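Local coordinates for uncharacterized protein (Legionella longbeachae NSW150, PDB 4JZA) that probably acts as a phosphoinositide phosphatase, removing a phosphate group from phosphatidylinositol 3-phosphate, a lipid of the membranes of the infected host cell, at residues D195-E198 against Y199-A202; D555-A558 against I559-H563; D629-A632 against E633-R637. All coordinates share one frame; numbering follows the deposited sequence.

Interaction 1: residues D195-E198 against Y199-A202; sequences DLEE and YQHA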
ATOM      1  N   ASP A 195       3.055   8.531  21.840  1.00 61.35           N
ATOM      2  CA  ASP A 195       3.931   7.937  22.857  1.00 60.38           C
ATOM      3  C   ASP A 195       3.202   7.230  24.024  1.00 59.53           C
ATOM      4  O   ASP A 195       3.835   6.543  24.784  1.00 62.40           O
ATOM      5  CB  ASP A 195       4.898   8.986  23.374  1.00 61.00           C
ATOM      6  CG  ASP A 195       5.843   9.521  22.271  1.00 65.75           C
ATOM      7  OD1 ASP A 195       5.919   8.940  21.155  1.00 66.40           O
ATOM      8  OD2 ASP A 195       6.516  10.535  22.532  1.00 61.50           O
ATOM      9  N   LEU A 196       1.885   7.328  24.132  1.00 57.09           N
ATOM     10  CA  LEU A 196       1.185   6.729  25.258  1.00 58.85           C
ATOM     11  C   LEU A 196       1.151   5.225  25.249  1.00 58.42           C
ATOM     12  O   LEU A 196       1.166   4.610  24.191  1.00 58.90           O
ATOM     13  CB  LEU A 196      -0.266   7.238  25.309  1.00 60.89           C
ATOM     14  CG  LEU A 196      -0.474   8.756  25.435  1.00 59.83           C
ATOM     15  CD1 LEU A 196      -1.953   9.070  25.580  1.00 59.97           C
ATOM     16  CD2 LEU A 196       0.274   9.292  26.638  1.00 60.75           C
ATOM     17  N   GLU A 197       1.053   4.644  26.444  1.00 57.76           N
ATOM     18  CA  GLU A 197       0.716   3.235  26.592  1.00 62.64           C
ATOM     19  C   GLU A 197      -0.766   2.958  26.313  1.00 61.13           C
ATOM     20  O   GLU A 197      -1.604   3.847  26.400  1.00 65.42           O
ATOM     21  CB  GLU A 197       1.051   2.774  27.998  1.00 73.06           C
ATOM     22  CG  GLU A 197       2.540   2.679  28.302  1.00 76.86           C
ATOM     23  CD  GLU A 197       2.813   2.054  29.663  1.00 86.40           C
ATOM     24  OE1 GLU A 197       2.287   0.942  29.955  1.00 87.26           O
ATOM     25  OE2 GLU A 197       3.538   2.684  30.462  1.00 93.19           O
ATOM     26  N   GLU A 198      -1.107   1.712  26.023  1.00 62.48           N
ATOM     27  CA  GLU A 198      -2.447   1.421  25.528  1.00 63.81           C
ATOM     28  C   GLU A 198      -3.507   1.961  26.470  1.00 61.53           C
ATOM     29  O   GLU A 198      -4.468   2.547  26.001  1.00 66.46           O
ATOM     30  CB  GLU A 198      -2.674  -0.090  25.223  1.00 66.19           C
ATOM     31  CG  GLU A 198      -4.006  -0.403  24.502  1.00 69.58           C
ATOM     32  CD  GLU A 198      -4.268  -1.907  24.190  1.00 71.34           C
ATOM     33  OE1 GLU A 198      -5.463  -2.297  23.965  1.00 66.53           O
ATOM     34  OE2 GLU A 198      -3.301  -2.707  24.162  1.00 60.33           O
ATOM     35  N   TYR A 199      -3.374   1.766  27.780  1.00 62.20           N
ATOM     36  CA  TYR A 199      -4.477   2.173  28.702  1.00 61.86           C
ATOM     37  C   TYR A 199      -4.643   3.694  28.735  1.00 57.32           C
ATOM     38  O   TYR A 199      -5.740   4.231  28.909  1.00 55.39           O
ATOM     39  CB  TYR A 199      -4.315   1.585  30.127  1.00 61.09           C
ATOM     40  CG  TYR A 199      -3.226   2.229  30.920  1.00 61.76           C
ATOM     41  CD1 TYR A 199      -1.916   1.926  30.661  1.00 61.72           C
ATOM     42  CD2 TYR A 199      -3.502   3.173  31.931  1.00 63.73           C
ATOM     43  CE1 TYR A 199      -0.880   2.523  31.370  1.00 66.54           C
ATOM     44  CE2 TYR A 199      -2.470   3.763  32.654  1.00 63.40           C
ATOM     45  CZ  TYR A 199      -1.144   3.421  32.367  1.00 66.21           C
ATOM     46  OH  TYR A 199      -0.032   3.948  33.002  1.00 66.50           O
ATOM     47  N   GLN A 200      -3.546   4.392  28.540  1.00 57.33           N
ATOM     48  CA  GLN A 200      -3.588   5.835  28.612  1.00 61.46           C
ATOM     49  C   GLN A 200      -4.209   6.352  27.336  1.00 59.50           C
ATOM     50  O   GLN A 200      -4.982   7.296  27.368  1.00 60.31           O
ATOM     51  CB  GLN A 200      -2.184   6.420  28.819  1.00 64.58           C
ATOM     52  CG  GLN A 200      -1.491   6.008  30.123  1.00 65.49           C
ATOM     53  CD  GLN A 200      -0.061   6.541  30.207  1.00 67.28           C
ATOM     54  OE1 GLN A 200       0.155   7.693  30.496  1.00 75.03           O
ATOM     55  NE2 GLN A 200       0.896   5.712  29.928  1.00 70.84           N
ATOM     56  N   HIS A 201      -3.866   5.721  26.213  1.00 59.03           N
ATOM     57  CA  HIS A 201      -4.490   6.018  24.913  1.00 54.46           C
ATOM     58  C   HIS A 201      -6.001   5.844  25.015  1.00 52.92           C
ATOM     59  O   HIS A 201      -6.754   6.685  24.486  1.00 51.66           O
ATOM     60  CB  HIS A 201      -3.940   5.096  23.807  1.00 54.83           C
ATOM     61  CG  HIS A 201      -4.034   5.662  22.413  1.00 54.19           C
ATOM     62  ND1 HIS A 201      -3.204   6.661  21.952  1.00 55.32           N
ATOM     63  CD2 HIS A 201      -4.830   5.340  21.369  1.00 52.10           C
ATOM     64  CE1 HIS A 201      -3.478   6.928  20.687  1.00 51.32           C
ATOM     65  NE2 HIS A 201      -4.474   6.151  20.315  1.00 50.77           N
ATOM     66  N   ALA A 202      -6.456   4.789  25.690  1.00 47.45           N
ATOM     67  CA  ALA A 202      -7.879   4.623  25.834  1.00 52.59           C
ATOM     68  C   ALA A 202      -8.483   5.764  26.672  1.00 58.48           C
ATOM     69  O   ALA A 202      -9.605   6.251  26.367  1.00 57.93           O
ATOM     70  CB  ALA A 202      -8.218   3.288  26.450  1.00 55.76           C
TER

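Interaction 2: residues D555-A558 against I559-H563; sequences DRKA and IELIH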
ATOM      1  N   ASP A 555      -5.697 -12.681  -4.893  1.00 42.33           N
ATOM      2  CA  ASP A 555      -4.841 -13.782  -5.300  1.00 40.81           C
ATOM      3  C   ASP A 555      -5.447 -15.170  -5.180  1.00 37.72           C
ATOM      4  O   ASP A 555      -5.938 -15.706  -6.153  1.00 35.40           O
ATOM      5  CB  ASP A 555      -3.494 -13.676  -4.602  1.00 40.16           C
ATOM      6  CG  ASP A 555      -2.777 -12.398  -4.951  1.00 45.69           C
ATOM      7  OD1 ASP A 555      -2.667 -12.093  -6.147  1.00 53.46           O
ATOM      8  OD2 ASP A 555      -2.332 -11.684  -4.043  1.00 46.66           O
ATOM      9  N   ARG A 556      -5.438 -15.739  -3.990  1.00 34.33           N
ATOM     10  CA  ARG A 556      -6.030 -17.044  -3.804  1.00 33.95           C
ATOM     11  C   ARG A 556      -7.513 -16.964  -4.108  1.00 34.70           C
ATOM     12  O   ARG A 556      -8.091 -17.876  -4.677  1.00 34.84           O
ATOM     13  CB  ARG A 556      -5.768 -17.564  -2.402  1.00 35.04           C
ATOM     14  CG  ARG A 556      -4.429 -18.253  -2.283  1.00 37.79           C
ATOM     15  CD  ARG A 556      -4.264 -18.955  -0.955  1.00 39.16           C
ATOM     16  NE  ARG A 556      -5.056 -20.169  -0.893  1.00 40.60           N
ATOM     17  CZ  ARG A 556      -5.149 -20.942   0.175  1.00 41.57           C
ATOM     18  NH1 ARG A 556      -4.495 -20.632   1.272  1.00 42.18           N
ATOM     19  NH2 ARG A 556      -5.896 -22.021   0.144  1.00 44.34           N
ATOM     20  N   LYS A 557      -8.117 -15.856  -3.718  1.00 35.06           N
ATOM     21  CA  LYS A 557      -9.522 -15.611  -3.953  1.00 38.09           C
ATOM     22  C   LYS A 557      -9.847 -15.557  -5.437  1.00 39.67           C
ATOM     23  O   LYS A 557     -10.882 -16.034  -5.864  1.00 41.74           O
ATOM     24  CB  LYS A 557      -9.939 -14.310  -3.282  1.00 40.47           C
ATOM     25  CG  LYS A 557     -11.425 -14.032  -3.342  1.00 42.97           C
ATOM     26  CD  LYS A 557     -12.208 -15.133  -2.665  1.00 45.44           C
ATOM     27  CE  LYS A 557     -13.692 -14.938  -2.877  1.00 48.01           C
ATOM     28  NZ  LYS A 557     -14.453 -16.129  -2.430  1.00 54.94           N
ATOM     29  N   ALA A 558      -8.966 -14.953  -6.215  1.00 40.78           N
ATOM     30  CA  ALA A 558      -9.141 -14.899  -7.654  1.00 41.71           C
ATOM     31  C   ALA A 558      -9.111 -16.295  -8.240  1.00 42.78           C
ATOM     32  O   ALA A 558      -9.844 -16.602  -9.157  1.00 44.91           O
ATOM     33  CB  ALA A 558      -8.070 -14.040  -8.288  1.00 42.30           C
ATOM     34  N   ILE A 559      -8.228 -17.130  -7.721  1.00 43.69           N
ATOM     35  CA  ILE A 559      -8.131 -18.510  -8.161  1.00 43.88           C
ATOM     36  C   ILE A 559      -9.391 -19.319  -7.853  1.00 44.94           C
ATOM     37  O   ILE A 559      -9.817 -20.129  -8.660  1.00 45.76           O
ATOM     38  CB  ILE A 559      -6.851 -19.172  -7.623  1.00 45.93           C
ATOM     39  CG1 ILE A 559      -5.643 -18.629  -8.370  1.00 46.99           C
ATOM     40  CG2 ILE A 559      -6.885 -20.678  -7.785  1.00 49.34           C
ATOM     41  CD1 ILE A 559      -4.355 -18.753  -7.601  1.00 48.16           C
ATOM     42  N   GLU A 560      -9.978 -19.101  -6.683  1.00 44.05           N
ATOM     43  CA  GLU A 560     -11.208 -19.778  -6.324  1.00 42.15           C
ATOM     44  C   GLU A 560     -12.333 -19.391  -7.260  1.00 40.54           C
ATOM     45  O   GLU A 560     -13.120 -20.226  -7.675  1.00 39.20           O
ATOM     46  CB  GLU A 560     -11.618 -19.425  -4.900  1.00 44.33           C
ATOM     47  CG  GLU A 560     -12.931 -20.061  -4.469  1.00 52.07           C
ATOM     48  CD  GLU A 560     -14.135 -19.152  -4.638  1.00 55.02           C
ATOM     49  OE1 GLU A 560     -14.066 -17.985  -4.232  1.00 53.21           O
ATOM     50  OE2 GLU A 560     -15.164 -19.607  -5.163  1.00 55.37           O
ATOM     51  N   LEU A 561     -12.405 -18.110  -7.583  1.00 37.29           N
ATOM     52  CA  LEU A 561     -13.443 -17.597  -8.458  1.00 38.93           C
ATOM     53  C   LEU A 561     -13.359 -18.169  -9.855  1.00 39.72           C
ATOM     54  O   LEU A 561     -14.365 -18.481 -10.460  1.00 43.76           O
ATOM     55  CB  LEU A 561     -13.387 -16.078  -8.522  1.00 40.69           C
ATOM     56  CG  LEU A 561     -13.749 -15.364  -7.230  1.00 40.15           C
ATOM     57  CD1 LEU A 561     -13.715 -13.869  -7.444  1.00 40.12           C
ATOM     58  CD2 LEU A 561     -15.111 -15.802  -6.740  1.00 39.82           C
ATOM     59  N   ILE A 562     -12.149 -18.291 -10.368  1.00 38.83           N
ATOM     60  CA  ILE A 562     -11.935 -18.896 -11.667  1.00 38.79           C
ATOM     61  C   ILE A 562     -12.363 -20.375 -11.590  1.00 41.11           C
ATOM     62  O   ILE A 562     -13.087 -20.884 -12.487  1.00 37.11           O
ATOM     63  CB  ILE A 562     -10.442 -18.778 -12.026  1.00 40.86           C
ATOM     64  CG1 ILE A 562     -10.141 -17.386 -12.601  1.00 39.80           C
ATOM     65  CG2 ILE A 562     -10.007 -19.833 -13.008  1.00 41.54           C
ATOM     66  CD1 ILE A 562      -8.691 -17.031 -12.474  1.00 38.18           C
ATOM     67  N   HIS A 563     -11.927 -21.060 -10.522  1.00 40.01           N
ATOM     68  CA  HIS A 563     -12.165 -22.484 -10.406  1.00 42.61           C
ATOM     69  C   HIS A 563     -13.656 -22.729 -10.277  1.00 46.70           C
ATOM     70  O   HIS A 563     -14.225 -23.575 -10.990  1.00 51.94           O
ATOM     71  CB  HIS A 563     -11.418 -23.056  -9.232  1.00 43.19           C
ATOM     72  CG  HIS A 563     -11.345 -24.547  -9.210  1.00 45.02           C
ATOM     73  ND1 HIS A 563     -12.217 -25.318  -8.474  1.00 46.55           N
ATOM     74  CD2 HIS A 563     -10.443 -25.404  -9.741  1.00 47.28           C
ATOM     75  CE1 HIS A 563     -11.885 -26.589  -8.594  1.00 47.04           C
ATOM     76  NE2 HIS A 563     -10.825 -26.672  -9.373  1.00 48.63           N
TER

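Interaction 3: residues D629-A632 against E633-R637; sequences DIAA and EIRKR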
ATOM      1  N   ASP A 629      -1.581 -30.016 -13.949  1.00 50.84           N
ATOM      2  CA  ASP A 629      -2.066 -30.114 -15.333  1.00 51.32           C
ATOM      3  C   ASP A 629      -2.653 -28.816 -15.879  1.00 49.87           C
ATOM      4  O   ASP A 629      -2.524 -28.535 -17.074  1.00 52.24           O
ATOM      5  CB  ASP A 629      -3.021 -31.290 -15.565  1.00 57.70           C
ATOM      6  CG  ASP A 629      -4.164 -31.387 -14.536  1.00 64.23           C
ATOM      7  OD1 ASP A 629      -4.136 -30.563 -13.597  1.00 64.41           O
ATOM      8  OD2 ASP A 629      -5.065 -32.298 -14.667  1.00 63.92           O
ATOM      9  N   ILE A 630      -3.235 -28.000 -15.007  1.00 45.50           N
ATOM     10  CA  ILE A 630      -3.728 -26.667 -15.397  1.00 43.82           C
ATOM     11  C   ILE A 630      -2.585 -25.685 -15.660  1.00 43.13           C
ATOM     12  O   ILE A 630      -2.544 -24.967 -16.654  1.00 41.92           O
ATOM     13  CB  ILE A 630      -4.628 -26.080 -14.305  1.00 42.28           C
ATOM     14  CG1 ILE A 630      -5.888 -26.950 -14.149  1.00 43.74           C
ATOM     15  CG2 ILE A 630      -5.035 -24.658 -14.653  1.00 40.87           C
ATOM     16  CD1 ILE A 630      -6.692 -26.695 -12.890  1.00 42.57           C
ATOM     17  N   ALA A 631      -1.641 -25.676 -14.748  1.00 43.78           N
ATOM     18  CA  ALA A 631      -0.483 -24.843 -14.906  1.00 45.83           C
ATOM     19  C   ALA A 631       0.220 -25.215 -16.206  1.00 43.34           C
ATOM     20  O   ALA A 631       0.553 -24.349 -17.007  1.00 44.03           O
ATOM     21  CB  ALA A 631       0.455 -24.983 -13.699  1.00 45.41           C
ATOM     22  N   ALA A 632       0.413 -26.502 -16.423  1.00 42.21           N
ATOM     23  CA  ALA A 632       1.092 -26.977 -17.642  1.00 42.89           C
ATOM     24  C   ALA A 632       0.357 -26.636 -18.934  1.00 38.88           C
ATOM     25  O   ALA A 632       0.953 -26.276 -19.917  1.00 36.07           O
ATOM     26  CB  ALA A 632       1.322 -28.482 -17.563  1.00 43.52           C
ATOM     27  N   GLU A 633      -0.945 -26.753 -18.920  1.00 39.98           N
ATOM     28  CA  GLU A 633      -1.719 -26.366 -20.074  1.00 43.27           C
ATOM     29  C   GLU A 633      -1.585 -24.873 -20.377  1.00 42.95           C
ATOM     30  O   GLU A 633      -1.437 -24.483 -21.536  1.00 41.98           O
ATOM     31  CB  GLU A 633      -3.195 -26.736 -19.840  1.00 48.01           C
ATOM     32  CG  GLU A 633      -4.155 -26.342 -20.969  1.00 50.66           C
ATOM     33  CD  GLU A 633      -3.886 -27.075 -22.274  1.00 51.83           C
ATOM     34  OE1 GLU A 633      -3.019 -27.972 -22.297  1.00 52.21           O
ATOM     35  OE2 GLU A 633      -4.560 -26.761 -23.276  1.00 53.40           O
ATOM     36  N   ILE A 634      -1.632 -24.029 -19.334  1.00 42.76           N
ATOM     37  CA  ILE A 634      -1.479 -22.583 -19.535  1.00 40.67           C
ATOM     38  C   ILE A 634      -0.097 -22.282 -20.105  1.00 43.90           C
ATOM     39  O   ILE A 634       0.036 -21.508 -21.085  1.00 45.15           O
ATOM     40  CB  ILE A 634      -1.640 -21.805 -18.248  1.00 38.15           C
ATOM     41  CG1 ILE A 634      -3.084 -21.925 -17.762  1.00 37.61           C
ATOM     42  CG2 ILE A 634      -1.295 -20.333 -18.481  1.00 38.07           C
ATOM     43  CD1 ILE A 634      -3.276 -21.666 -16.277  1.00 35.67           C
ATOM     44  N   ARG A 635       0.924 -22.885 -19.478  1.00 43.54           N
ATOM     45  CA  ARG A 635       2.298 -22.721 -19.902  1.00 44.05           C
ATOM     46  C   ARG A 635       2.487 -23.062 -21.356  1.00 45.02           C
ATOM     47  O   ARG A 635       3.198 -22.368 -22.070  1.00 46.56           O
ATOM     48  CB  ARG A 635       3.255 -23.554 -19.045  1.00 45.29           C
ATOM     49  CG  ARG A 635       3.750 -22.941 -17.716  1.00 44.33           C
ATOM     50  CD  ARG A 635       4.681 -23.942 -17.049  1.00 44.37           C
ATOM     51  NE  ARG A 635       4.351 -24.222 -15.662  1.00 43.48           N
ATOM     52  CZ  ARG A 635       4.079 -25.431 -15.170  1.00 43.92           C
ATOM     53  NH1 ARG A 635       4.053 -26.483 -15.949  1.00 43.61           N
ATOM     54  NH2 ARG A 635       3.797 -25.589 -13.873  1.00 45.49           N
ATOM     55  N   LYS A 636       1.860 -24.137 -21.797  1.00 47.98           N
ATOM     56  CA  LYS A 636       2.083 -24.622 -23.139  1.00 48.48           C
ATOM     57  C   LYS A 636       1.243 -23.810 -24.106  1.00 46.37           C
ATOM     58  O   LYS A 636       1.707 -23.414 -25.159  1.00 45.38           O
ATOM     59  CB  LYS A 636       1.850 -26.145 -23.215  1.00 55.14           C
ATOM     60  CG  LYS A 636       2.942 -26.916 -22.428  1.00 61.09           C
ATOM     61  CD  LYS A 636       2.858 -28.443 -22.490  1.00 66.95           C
ATOM     62  CE  LYS A 636       1.572 -29.002 -21.876  1.00 67.17           C
ATOM     63  NZ  LYS A 636       1.561 -30.490 -21.895  1.00 68.47           N
ATOM     64  N   ARG A 637       0.032 -23.463 -23.739  1.00 45.44           N
ATOM     65  CA  ARG A 637      -0.728 -22.570 -24.606  1.00 47.79           C
ATOM     66  C   ARG A 637      -0.005 -21.234 -24.924  1.00 47.77           C
ATOM     67  O   ARG A 637      -0.149 -20.675 -26.039  1.00 49.40           O
ATOM     68  CB  ARG A 637      -2.079 -22.278 -23.965  1.00 50.77           C
ATOM     69  CG  ARG A 637      -3.107 -23.382 -24.128  1.00 49.32           C
ATOM     70  CD  ARG A 637      -4.361 -22.925 -23.430  1.00 50.73           C
ATOM     71  NE  ARG A 637      -5.429 -23.899 -23.294  1.00 46.88           N
ATOM     72  CZ  ARG A 637      -6.671 -23.563 -22.991  1.00 47.42           C
ATOM     73  NH1 ARG A 637      -6.985 -22.291 -22.842  1.00 47.02           N
ATOM     74  NH2 ARG A 637      -7.610 -24.492 -22.861  1.00 52.67           N
TER

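Interaction 1: residues D195-E198 against Y199-A202
L196 packs against the first turn of helix 198-206, its CB lying 4.1 Å from Q200 CB and its CD1 3.9 Å from the backbone N of H201. With its CG on the side of the backbone N (chi1 -59°), the leucine turns its branches along this turn, while L196 CB comes to the edge of the H201 ring. The side chains of L196 and Q200 pass each other at a slant. F287 of helix 274-288 touches both.

E197 runs out in extended form beside the ring of Y199, the two side chains pointing the same way. E197 OE1 reaches the ring edge, 3.8 Å from Y199 CE1, with the carboxylate standing almost perpendicular to the ring. On another flank E197 CB meets the Q200 amide, 3.5 Å from NE2, and Q200 CG lies above one face of the tyrosine ring, toward its rim.

This is the N-terminal boundary of a helix: E197 is the N-cap, and L196, just before it, packs back on the first turn, against Q200 and H201. The cap carbonyl begins the helical bonding, since H201 N donates a nearly straight bond to E197 O (2.9 Å, 172°) and Q200 N adds a weak one.

E198, the first helical residue, accepts from A202 N at its O (3.0 Å). Its CG lies anti to the backbone N (chi1 -171°), and the extended chain leads away from the turn to K388, whose N donates to E198 OE1. I269 of helix 261-270 packs on both E198 and A202, and P387 touches E198 and H201.

Interaction 2: residues D555-A558 against I559-H563
K557 and E560 lie side by side on one flank of helix 556-574, pointing the same way, and join in a salt bridge of 2.6 Å between K557 NZ and E560 OE1. The ammonium group meets the oxygen nearly along its C-O axis. Both chains leave with CG anti to the backbone N and then bend at the next bond (chi2 60° in K557, -96° in E560), which brings the two charged ends together one turn apart. E560 OE2 bonds to T564 OG1, so both carboxylate oxygens are engaged. L561 is turned back toward 555-558, its CG against K557 O and its CD2 4.2 Å from K557 CE.

C550 and R556, which touch, have the spacing of the CX5R signature of cysteine-dependent phosphatases, in which a phosphate-binding loop leads into the N terminus of a helix; this is consistent with residues 550-556 forming that loop and R556 being its signature arginine. The CB of R556 is directed away from 559-563. D555, the N-cap, makes no capping bond with its side chain; its OD1 instead accepts from K620 N, while R556 NH2 makes a weak hydrogen bond to H466 O.

On another flank I559 lays CD1 3.7 Å from D555 O, while I559 N donates to that same oxygen (3.1 Å). I562 N bonds likewise to A558 O (3.1 Å).

Interaction 3: residues D629-A632 against E633-R637
R635 folds its guanidinium back over the preceding turn, with A631 and A632 beneath one face. The carbonyl carbon of A631 lies 4.0 Å from the plane, under its centre, and A632 N sits nearer the rim. The two terminal nitrogens divide the alanines between them: R635 NH2 is 3.4 Å from A631 CB, and R635 NH1 is equally close to A632 CA. A bend at the third torsion (chi3 -129°) turns the flat group onto the helix. Two carboxylates then fix its rotation, through salt bridges from R635 NE to E623 OE2 and from R635 NH2 to E628 OE2.

K636 also curls back, its aliphatic chain passing beside the carbonyl of A632, with K636 CE 3.4 Å from A632 O. The same oxygen accepts K636 N.

On the buried flank I630 and I634 meet one turn apart, the methyl I630 CG2 touching I634 CD1 at 3.8 Å with their chains at a slant to each other. V596 of helix 587-602 packs on I630, and L644 of helix 643-652 packs on A631, I634 and R635.

A further ion pair marks the helix end, where R637 NE gives a straight bond to E633 OE2 (3.0 Å, 166°). The carboxylate oxygen lies close to the guanidinium plane and is approached on its anti side, somewhat out of the carboxylate plane. R637 NH1 forms a salt bridge with D598 OD1, and D629 OD2 is paired with R589.

From E633 to K636 each amide donates to the carbonyl four residues earlier, E633 N to D629 O (3.0 Å) being the first. Such i to i+4 backbone bonding, with one i to i+4 salt bridge, E633-R637, at the C-terminal end, is typical of a short alpha helix, here helix 628-637, packed against helices 587-602 and 643-652.

How the interactions relate
All three contacts are local and lie in series along the chain; none nests in or crosses another, and each spans a helical turn without closing a longer loop. Interaction 1 starts helix 198-206 in the phosphoinositide phosphatase insertion domain, and E198 links it to K388. Interaction 2 starts helix 556-574, which follows strand 545-549 of the central sheet. Interaction 3 lies in helix 628-637, its centre about 17 Å from that of interaction 2, while interaction 1 is on the opposite side of the chain's centre from interaction 3. Helix 622-625 connects the latter two: Y625 touches R556 and I559, and E623 pairs with R635.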